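Local atomic coordinates of hypothetical protein Atu2327 (Agrobacterium tumefaciens, PDB entry 2O8I), a protein that is of unknown function but belongs to the OHCU decarboxylase family and so may decarboxylate OHCU to (S)-allantoin, the last step of urate breakdown. Residues V14-A28 and A43-E55. Numbering follows the deposited sequence.
Sequences VFEHSPFIAERAYDA and ALCAQFRVASEAE
Helix 19-27 packs across helix 43-50 with axes 8.7 Å apart at closest approach and N-to-C directions at 111°, its backbone coming nearest at Ile21 against Gln47 and Ala25 against Leu44. Leu44 reaches into this crossing, its CD2 3.7 Å from Ala25 CB, while CD1 turns to Val14. Ile21 CG2 lies on the Leu44 carbonyl oxygen; CD1 of the same isoleucine packs on Phe48 CA and CB, beside the edge of its ring. Gln47 CG packs against Ala25 N, and the bend at chi2 (-54°) then turns the amide alongside the aliphatic part of Arg24. Ahead of helix 19-27, a type II turn spans Phe15 to Ser18, and Phe15 CE2 sits 3.6 Å above the Phe48 ring, toward its rim, with the two planes at 43°. In this all-helical fold, helix 139-161 backs the aromatic pair through Val150 and Glu151, and Phe11 of helix 4-11 packs on Leu44. Farther along, extended Arg24 grips Glu55 end-on in a salt bridge: NH2 to OE2 is 2.8 Å, NH1 to OE1 3.2 Å, both nearly straight and within the guanidinium plane, although the carboxylate is turned well out of it. Phe20 CD2 lies over the guanidinium centre. Glu55 OE1 also accepts from Ser52 N, on the opposite face from NH1, which helps position the carboxylate for Arg24; Ser52 OG takes Glu55 N at 3.1 Å, completing a capping box at the start of helix 53-62.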
ATOM      1  N   VAL A  14      -2.137  -6.939  -7.668  1.00 34.35           N
ATOM      2  CA  VAL A  14      -2.598  -5.900  -8.583  1.00 35.18           C
ATOM      3  C   VAL A  14      -4.011  -5.455  -8.160  1.00 36.04           C
ATOM      4  O   VAL A  14      -4.383  -4.283  -8.261  1.00 37.41           O
ATOM      5  CB  VAL A  14      -2.544  -6.396 -10.084  1.00 35.30           C
ATOM      6  CG1 VAL A  14      -3.358  -5.499 -11.018  1.00 32.89           C
ATOM      7  CG2 VAL A  14      -1.103  -6.507 -10.550  1.00 33.63           C
ATOM      8  N   PHE A  15      -4.808  -6.413  -7.732  1.00 36.37           N
ATOM      9  CA  PHE A  15      -6.009  -6.145  -6.987  1.00 36.25           C
ATOM     10  C   PHE A  15      -5.543  -6.392  -5.570  1.00 36.46           C
ATOM     11  O   PHE A  15      -5.208  -7.505  -5.179  1.00 36.34           O
ATOM     12  CB  PHE A  15      -7.156  -7.099  -7.408  1.00 36.61           C
ATOM     13  CG  PHE A  15      -7.710  -6.795  -8.772  1.00 34.84           C
ATOM     14  CD1 PHE A  15      -7.026  -7.159  -9.916  1.00 37.46           C
ATOM     15  CD2 PHE A  15      -8.869  -6.101  -8.918  1.00 36.13           C
ATOM     16  CE1 PHE A  15      -7.519  -6.856 -11.218  1.00 35.11           C
ATOM     17  CE2 PHE A  15      -9.372  -5.783 -10.186  1.00 37.38           C
ATOM     18  CZ  PHE A  15      -8.684  -6.177 -11.339  1.00 38.38           C
ATOM     19  N   GLU A  16      -5.494  -5.316  -4.812  1.00 36.98           N
ATOM     20  CA  GLU A  16      -4.888  -5.305  -3.525  1.00 37.53           C
ATOM     21  C   GLU A  16      -5.422  -6.410  -2.615  1.00 37.81           C
ATOM     22  O   GLU A  16      -6.614  -6.621  -2.565  1.00 37.82           O
ATOM     23  CB  GLU A  16      -5.104  -3.926  -2.915  1.00 37.56           C
ATOM     24  CG  GLU A  16      -4.177  -3.691  -1.782  1.00 39.08           C
ATOM     25  CD  GLU A  16      -2.932  -2.979  -2.215  1.00 39.98           C
ATOM     26  OE1 GLU A  16      -2.896  -2.450  -3.324  1.00 41.84           O
ATOM     27  OE2 GLU A  16      -2.004  -2.907  -1.436  1.00 41.88           O
ATOM     28  N   HIS A  17      -4.525  -7.117  -1.918  1.00 38.90           N
ATOM     29  CA  HIS A  17      -4.897  -8.204  -1.020  1.00 39.59           C
ATOM     30  C   HIS A  17      -5.865  -9.201  -1.661  1.00 40.79           C
ATOM     31  O   HIS A  17      -6.558  -9.950  -0.941  1.00 42.07           O
ATOM     32  CB  HIS A  17      -5.450  -7.678   0.319  1.00 40.26           C
ATOM     33  CG  HIS A  17      -4.494  -6.781   1.056  1.00 41.77           C
ATOM     34  ND1 HIS A  17      -4.661  -5.420   1.113  1.00 44.09           N
ATOM     35  CD2 HIS A  17      -3.337  -7.042   1.714  1.00 42.74           C
ATOM     36  CE1 HIS A  17      -3.653  -4.874   1.778  1.00 45.57           C
ATOM     37  NE2 HIS A  17      -2.833  -5.835   2.152  1.00 42.81           N
ATOM     38  N   SER A  18      -5.895  -9.273  -3.000  1.00 40.04           N
ATOM     39  CA  SER A  18      -6.814 -10.208  -3.666  1.00 39.88           C
ATOM     40  C   SER A  18      -6.133 -11.293  -4.582  1.00 40.18           C
ATOM     41  O   SER A  18      -6.425 -11.405  -5.798  1.00 38.83           O
ATOM     42  CB  SER A  18      -7.898  -9.393  -4.354  1.00 39.48           C
ATOM     43  OG  SER A  18      -8.414  -8.473  -3.410  1.00 38.22           O
ATOM     44  N   PRO A  19      -5.209 -12.101  -3.979  1.00 40.02           N
ATOM     45  CA  PRO A  19      -4.499 -13.098  -4.767  1.00 39.77           C
ATOM     46  C   PRO A  19      -5.445 -14.054  -5.485  1.00 39.44           C
ATOM     47  O   PRO A  19      -5.094 -14.523  -6.556  1.00 40.35           O
ATOM     48  CB  PRO A  19      -3.607 -13.824  -3.730  1.00 39.99           C
ATOM     49  CG  PRO A  19      -4.206 -13.513  -2.394  1.00 37.95           C
ATOM     50  CD  PRO A  19      -4.802 -12.153  -2.556  1.00 39.70           C
ATOM     51  N   PHE A  20      -6.651 -14.298  -4.967  1.00 39.02           N
ATOM     52  CA  PHE A  20      -7.590 -15.216  -5.662  1.00 38.11           C
ATOM     53  C   PHE A  20      -7.859 -14.780  -7.103  1.00 37.92           C
ATOM     54  O   PHE A  20      -8.071 -15.639  -7.978  1.00 38.56           O
ATOM     55  CB  PHE A  20      -8.899 -15.411  -4.888  1.00 38.25           C
ATOM     56  CG  PHE A  20      -9.887 -14.282  -5.065  1.00 39.13           C
ATOM     57  CD1 PHE A  20      -9.813 -13.130  -4.262  1.00 41.20           C
ATOM     58  CD2 PHE A  20     -10.869 -14.353  -6.031  1.00 37.99           C
ATOM     59  CE1 PHE A  20     -10.736 -12.052  -4.445  1.00 40.56           C
ATOM     60  CE2 PHE A  20     -11.768 -13.294  -6.226  1.00 39.31           C
ATOM     61  CZ  PHE A  20     -11.701 -12.147  -5.444  1.00 38.44           C
ATOM     62  N   ILE A  21      -7.858 -13.466  -7.364  1.00 37.56           N
ATOM     63  CA  ILE A  21      -7.997 -12.947  -8.746  1.00 37.33           C
ATOM     64  C   ILE A  21      -6.917 -13.570  -9.634  1.00 38.31           C
ATOM     65  O   ILE A  21      -7.219 -14.073 -10.732  1.00 38.38           O
ATOM     66  CB  ILE A  21      -7.935 -11.403  -8.828  1.00 37.08           C
ATOM     67  CG1 ILE A  21      -9.099 -10.771  -8.074  1.00 36.84           C
ATOM     68  CG2 ILE A  21      -7.996 -10.911 -10.260  1.00 35.68           C
ATOM     69  CD1 ILE A  21     -10.427 -10.951  -8.765  1.00 39.56           C
ATOM     70  N   ALA A  22      -5.675 -13.592  -9.128  1.00 38.79           N
ATOM     71  CA  ALA A  22      -4.525 -14.057  -9.889  1.00 38.78           C
ATOM     72  C   ALA A  22      -4.516 -15.570  -9.971  1.00 39.57           C
ATOM     73  O   ALA A  22      -4.137 -16.090 -11.009  1.00 40.89           O
ATOM     74  CB  ALA A  22      -3.226 -13.531  -9.293  1.00 37.62           C
ATOM     75  N   GLU A  23      -4.908 -16.270  -8.896  1.00 39.78           N
ATOM     76  CA  GLU A  23      -5.028 -17.745  -8.890  1.00 40.68           C
ATOM     77  C   GLU A  23      -5.987 -18.202 -10.003  1.00 40.35           C
ATOM     78  O   GLU A  23      -5.639 -19.043 -10.840  1.00 41.60           O
ATOM     79  CB  GLU A  23      -5.632 -18.262  -7.587  1.00 41.74           C
ATOM     80  CG  GLU A  23      -4.995 -17.834  -6.297  1.00 44.43           C
ATOM     81  CD  GLU A  23      -3.982 -18.835  -5.829  1.00 52.98           C
ATOM     82  OE1 GLU A  23      -3.915 -19.947  -6.450  1.00 56.54           O
ATOM     83  OE2 GLU A  23      -3.237 -18.522  -4.848  1.00 56.90           O
ATOM     84  N   ARG A  24      -7.194 -17.649 -10.021  1.00 39.01           N
ATOM     85  CA  ARG A  24      -8.168 -18.042 -11.021  1.00 38.18           C
ATOM     86  C   ARG A  24      -7.718 -17.677 -12.405  1.00 37.92           C
ATOM     87  O   ARG A  24      -7.904 -18.472 -13.338  1.00 39.58           O
ATOM     88  CB  ARG A  24      -9.506 -17.396 -10.763  1.00 38.20           C
ATOM     89  CG  ARG A  24     -10.118 -17.868  -9.484  1.00 38.14           C
ATOM     90  CD  ARG A  24     -11.476 -17.236  -9.305  1.00 38.72           C
ATOM     91  NE  ARG A  24     -11.938 -17.571  -7.972  1.00 38.16           N
ATOM     92  CZ  ARG A  24     -12.939 -16.960  -7.356  1.00 37.14           C
ATOM     93  NH1 ARG A  24     -13.566 -15.945  -7.954  1.00 35.16           N
ATOM     94  NH2 ARG A  24     -13.281 -17.357  -6.124  1.00 32.75           N
ATOM     95  N   ALA A  25      -7.133 -16.485 -12.576  1.00 36.87           N
ATOM     96  CA  ALA A  25      -6.584 -16.122 -13.902  1.00 34.67           C
ATOM     97  C   ALA A  25      -5.570 -17.171 -14.354  1.00 33.25           C
ATOM     98  O   ALA A  25      -5.479 -17.454 -15.553  1.00 32.41           O
ATOM     99  CB  ALA A  25      -5.951 -14.758 -13.894  1.00 33.27           C
ATOM    100  N   TYR A  26      -4.814 -17.726 -13.401  1.00 31.21           N
ATOM    101  CA  TYR A  26      -3.787 -18.668 -13.770  1.00 31.18           C
ATOM    102  C   TYR A  26      -4.425 -19.970 -14.270  1.00 32.43           C
ATOM    103  O   TYR A  26      -3.966 -20.558 -15.268  1.00 32.11           O
ATOM    104  CB  TYR A  26      -2.777 -18.935 -12.636  1.00 29.72           C
ATOM    105  CG  TYR A  26      -1.546 -19.692 -13.163  1.00 28.93           C
ATOM    106  CD1 TYR A  26      -1.529 -21.110 -13.239  1.00 28.35           C
ATOM    107  CD2 TYR A  26      -0.435 -19.010 -13.641  1.00 25.96           C
ATOM    108  CE1 TYR A  26      -0.428 -21.795 -13.725  1.00 26.79           C
ATOM    109  CE2 TYR A  26       0.688 -19.707 -14.154  1.00 26.20           C
ATOM    110  CZ  TYR A  26       0.678 -21.089 -14.188  1.00 26.92           C
ATOM    111  OH  TYR A  26       1.773 -21.779 -14.660  1.00 26.15           O
ATOM    112  N   ASP A  27      -5.500 -20.391 -13.588  1.00 33.43           N
ATOM    113  CA  ASP A  27      -6.244 -21.577 -13.972  1.00 34.19           C
ATOM    114  C   ASP A  27      -7.042 -21.391 -15.248  1.00 33.77           C
ATOM    115  O   ASP A  27      -7.382 -22.382 -15.892  1.00 34.92           O
ATOM    116  CB  ASP A  27      -7.087 -22.108 -12.811  1.00 34.74           C
ATOM    117  CG  ASP A  27      -6.214 -22.621 -11.649  1.00 37.87           C
ATOM    118  OD1 ASP A  27      -5.033 -22.981 -11.884  1.00 39.97           O
ATOM    119  OD2 ASP A  27      -6.695 -22.663 -10.501  1.00 39.05           O
ATOM    120  N   ALA A  28      -7.286 -20.151 -15.650  1.00 32.56           N
ATOM    121  CA  ALA A  28      -7.866 -19.863 -16.964  1.00 32.12           C
ATOM    122  C   ALA A  28      -6.839 -19.790 -18.093  1.00 32.74           C
ATOM    123  O   ALA A  28      -7.191 -19.492 -19.256  1.00 33.47           O
ATOM    124  CB  ALA A  28      -8.673 -18.572 -16.928  1.00 31.23           C
ATOM    125  N   ALA A  43      -7.043 -10.232 -18.536  1.00 34.90           N
ATOM    126  CA  ALA A  43      -7.189 -11.535 -17.895  1.00 35.08           C
ATOM    127  C   ALA A  43      -7.611 -11.381 -16.446  1.00 35.53           C
ATOM    128  O   ALA A  43      -8.521 -12.071 -15.986  1.00 36.07           O
ATOM    129  CB  ALA A  43      -5.907 -12.320 -17.997  1.00 34.41           C
ATOM    130  N   LEU A  44      -6.969 -10.452 -15.740  1.00 36.02           N
ATOM    131  CA  LEU A  44      -7.313 -10.166 -14.349  1.00 36.36           C
ATOM    132  C   LEU A  44      -8.712  -9.534 -14.197  1.00 37.11           C
ATOM    133  O   LEU A  44      -9.503  -9.996 -13.347  1.00 38.01           O
ATOM    134  CB  LEU A  44      -6.221  -9.325 -13.680  1.00 35.68           C
ATOM    135  CG  LEU A  44      -4.829  -9.981 -13.616  1.00 36.01           C
ATOM    136  CD1 LEU A  44      -3.859  -9.070 -12.867  1.00 33.97           C
ATOM    137  CD2 LEU A  44      -4.831 -11.404 -12.974  1.00 32.70           C
ATOM    138  N   CYS A  45      -9.045  -8.531 -15.020  1.00 36.93           N
ATOM    139  CA  CYS A  45     -10.402  -7.975 -15.008  1.00 37.43           C
ATOM    140  C   CYS A  45     -11.456  -9.042 -15.263  1.00 38.22           C
ATOM    141  O   CYS A  45     -12.514  -9.047 -14.612  1.00 39.42           O
ATOM    142  CB  CYS A  45     -10.557  -6.816 -15.983  1.00 36.54           C
ATOM    143  SG  CYS A  45      -9.604  -5.404 -15.417  1.00 39.62           S
ATOM    144  N   ALA A  46     -11.173  -9.953 -16.192  1.00 38.43           N
ATOM    145  CA  ALA A  46     -12.092 -11.032 -16.475  1.00 38.82           C
ATOM    146  C   ALA A  46     -12.468 -11.782 -15.210  1.00 39.07           C
ATOM    147  O   ALA A  46     -13.653 -12.024 -14.975  1.00 39.95           O
ATOM    148  CB  ALA A  46     -11.543 -11.983 -17.530  1.00 38.75           C
ATOM    149  N   GLN A  47     -11.494 -12.141 -14.386  1.00 39.24           N
ATOM    150  CA  GLN A  47     -11.829 -12.807 -13.135  1.00 39.82           C
ATOM    151  C   GLN A  47     -12.554 -11.881 -12.149  1.00 40.93           C
ATOM    152  O   GLN A  47     -13.393 -12.341 -11.356  1.00 41.92           O
ATOM    153  CB  GLN A  47     -10.596 -13.382 -12.461  1.00 38.92           C
ATOM    154  CG  GLN A  47      -9.825 -14.367 -13.255  1.00 40.16           C
ATOM    155  CD  GLN A  47     -10.679 -15.520 -13.755  1.00 41.31           C
ATOM    156  OE1 GLN A  47     -10.540 -15.925 -14.894  1.00 40.08           O
ATOM    157  NE2 GLN A  47     -11.564 -16.047 -12.902  1.00 41.61           N
ATOM    158  N   PHE A  48     -12.215 -10.598 -12.162  1.00 41.39           N
ATOM    159  CA  PHE A  48     -12.812  -9.666 -11.226  1.00 42.57           C
ATOM    160  C   PHE A  48     -14.275  -9.505 -11.588  1.00 43.73           C
ATOM    161  O   PHE A  48     -15.138  -9.362 -10.712  1.00 44.01           O
ATOM    162  CB  PHE A  48     -12.103  -8.319 -11.345  1.00 42.34           C
ATOM    163  CG  PHE A  48     -12.669  -7.223 -10.482  1.00 41.57           C
ATOM    164  CD1 PHE A  48     -12.858  -7.403  -9.121  1.00 42.04           C
ATOM    165  CD2 PHE A  48     -12.958  -5.981 -11.033  1.00 40.90           C
ATOM    166  CE1 PHE A  48     -13.339  -6.360  -8.326  1.00 41.62           C
ATOM    167  CE2 PHE A  48     -13.441  -4.930 -10.247  1.00 40.36           C
ATOM    168  CZ  PHE A  48     -13.631  -5.116  -8.896  1.00 40.61           C
ATOM    169  N   ARG A  49     -14.553  -9.516 -12.886  1.00 44.12           N
ATOM    170  CA  ARG A  49     -15.903  -9.314 -13.339  1.00 45.27           C
ATOM    171  C   ARG A  49     -16.809 -10.495 -13.074  1.00 45.48           C
ATOM    172  O   ARG A  49     -18.005 -10.343 -12.998  1.00 46.31           O
ATOM    173  CB  ARG A  49     -15.902  -8.996 -14.812  1.00 45.15           C
ATOM    174  CG  ARG A  49     -15.851  -7.547 -15.024  1.00 47.13           C
ATOM    175  CD  ARG A  49     -15.091  -7.250 -16.272  1.00 51.35           C
ATOM    176  NE  ARG A  49     -14.893  -5.818 -16.357  1.00 52.79           N
ATOM    177  CZ  ARG A  49     -14.797  -5.139 -17.487  1.00 53.44           C
ATOM    178  NH1 ARG A  49     -14.878  -5.747 -18.654  1.00 51.02           N
ATOM    179  NH2 ARG A  49     -14.627  -3.834 -17.429  1.00 54.69           N
ATOM    180  N   VAL A  50     -16.232 -11.667 -12.922  1.00 45.73           N
ATOM    181  CA  VAL A  50     -16.997 -12.892 -12.888  1.00 46.29           C
ATOM    182  C   VAL A  50     -17.102 -13.450 -11.472  1.00 45.92           C
ATOM    183  O   VAL A  50     -17.774 -14.439 -11.233  1.00 45.62           O
ATOM    184  CB  VAL A  50     -16.393 -13.888 -13.927  1.00 46.82           C
ATOM    185  CG1 VAL A  50     -15.825 -15.173 -13.289  1.00 46.52           C
ATOM    186  CG2 VAL A  50     -17.400 -14.139 -15.046  1.00 46.60           C
ATOM    187  N   ALA A  51     -16.424 -12.778 -10.548  1.00 46.04           N
ATOM    188  CA  ALA A  51     -16.401 -13.099  -9.125  1.00 45.88           C
ATOM    189  C   ALA A  51     -17.771 -12.769  -8.546  1.00 45.91           C
ATOM    190  O   ALA A  51     -18.510 -11.999  -9.142  1.00 46.15           O
ATOM    191  CB  ALA A  51     -15.328 -12.277  -8.451  1.00 45.59           C
ATOM    192  N   SER A  52     -18.121 -13.346  -7.402  1.00 46.00           N
ATOM    193  CA  SER A  52     -19.450 -13.141  -6.830  1.00 46.32           C
ATOM    194  C   SER A  52     -19.540 -11.667  -6.440  1.00 47.02           C
ATOM    195  O   SER A  52     -18.500 -11.005  -6.345  1.00 46.87           O
ATOM    196  CB  SER A  52     -19.659 -14.072  -5.622  1.00 46.15           C
ATOM    197  OG  SER A  52     -18.779 -13.761  -4.534  1.00 45.96           O
ATOM    198  N   GLU A  53     -20.749 -11.127  -6.235  1.00 47.69           N
ATOM    199  CA  GLU A  53     -20.838  -9.750  -5.687  1.00 47.77           C
ATOM    200  C   GLU A  53     -20.173  -9.620  -4.299  1.00 46.87           C
ATOM    201  O   GLU A  53     -19.525  -8.613  -4.034  1.00 46.97           O
ATOM    202  CB  GLU A  53     -22.271  -9.167  -5.695  1.00 48.30           C
ATOM    203  CG  GLU A  53     -22.890  -8.792  -7.103  1.00 51.58           C
ATOM    204  CD  GLU A  53     -21.960  -7.964  -8.034  1.00 54.51           C
ATOM    205  OE1 GLU A  53     -22.202  -6.751  -8.263  1.00 52.81           O
ATOM    206  OE2 GLU A  53     -20.991  -8.546  -8.561  1.00 56.92           O
ATOM    207  N   ALA A  54     -20.302 -10.631  -3.433  1.00 45.74           N
ATOM    208  CA  ALA A  54     -19.573 -10.623  -2.151  1.00 44.94           C
ATOM    209  C   ALA A  54     -18.058 -10.473  -2.374  1.00 44.57           C
ATOM    210  O   ALA A  54     -17.400  -9.694  -1.686  1.00 43.80           O
ATOM    211  CB  ALA A  54     -19.861 -11.893  -1.325  1.00 44.16           C
ATOM    212  N   GLU A  55     -17.523 -11.230  -3.335  1.00 44.08           N
ATOM    213  CA  GLU A  55     -16.086 -11.227  -3.586  1.00 44.08           C
ATOM    214  C   GLU A  55     -15.618  -9.869  -4.094  1.00 43.22           C
ATOM    215  O   GLU A  55     -14.624  -9.335  -3.590  1.00 43.69           O
ATOM    216  CB  GLU A  55     -15.680 -12.372  -4.531  1.00 43.90           C
ATOM    217  CG  GLU A  55     -15.793 -13.778  -3.894  1.00 43.89           C
ATOM    218  CD  GLU A  55     -15.610 -14.918  -4.922  1.00 45.38           C
ATOM    219  OE1 GLU A  55     -15.935 -14.707  -6.132  1.00 45.96           O
ATOM    220  OE2 GLU A  55     -15.140 -16.021  -4.519  1.00 43.74           O
TER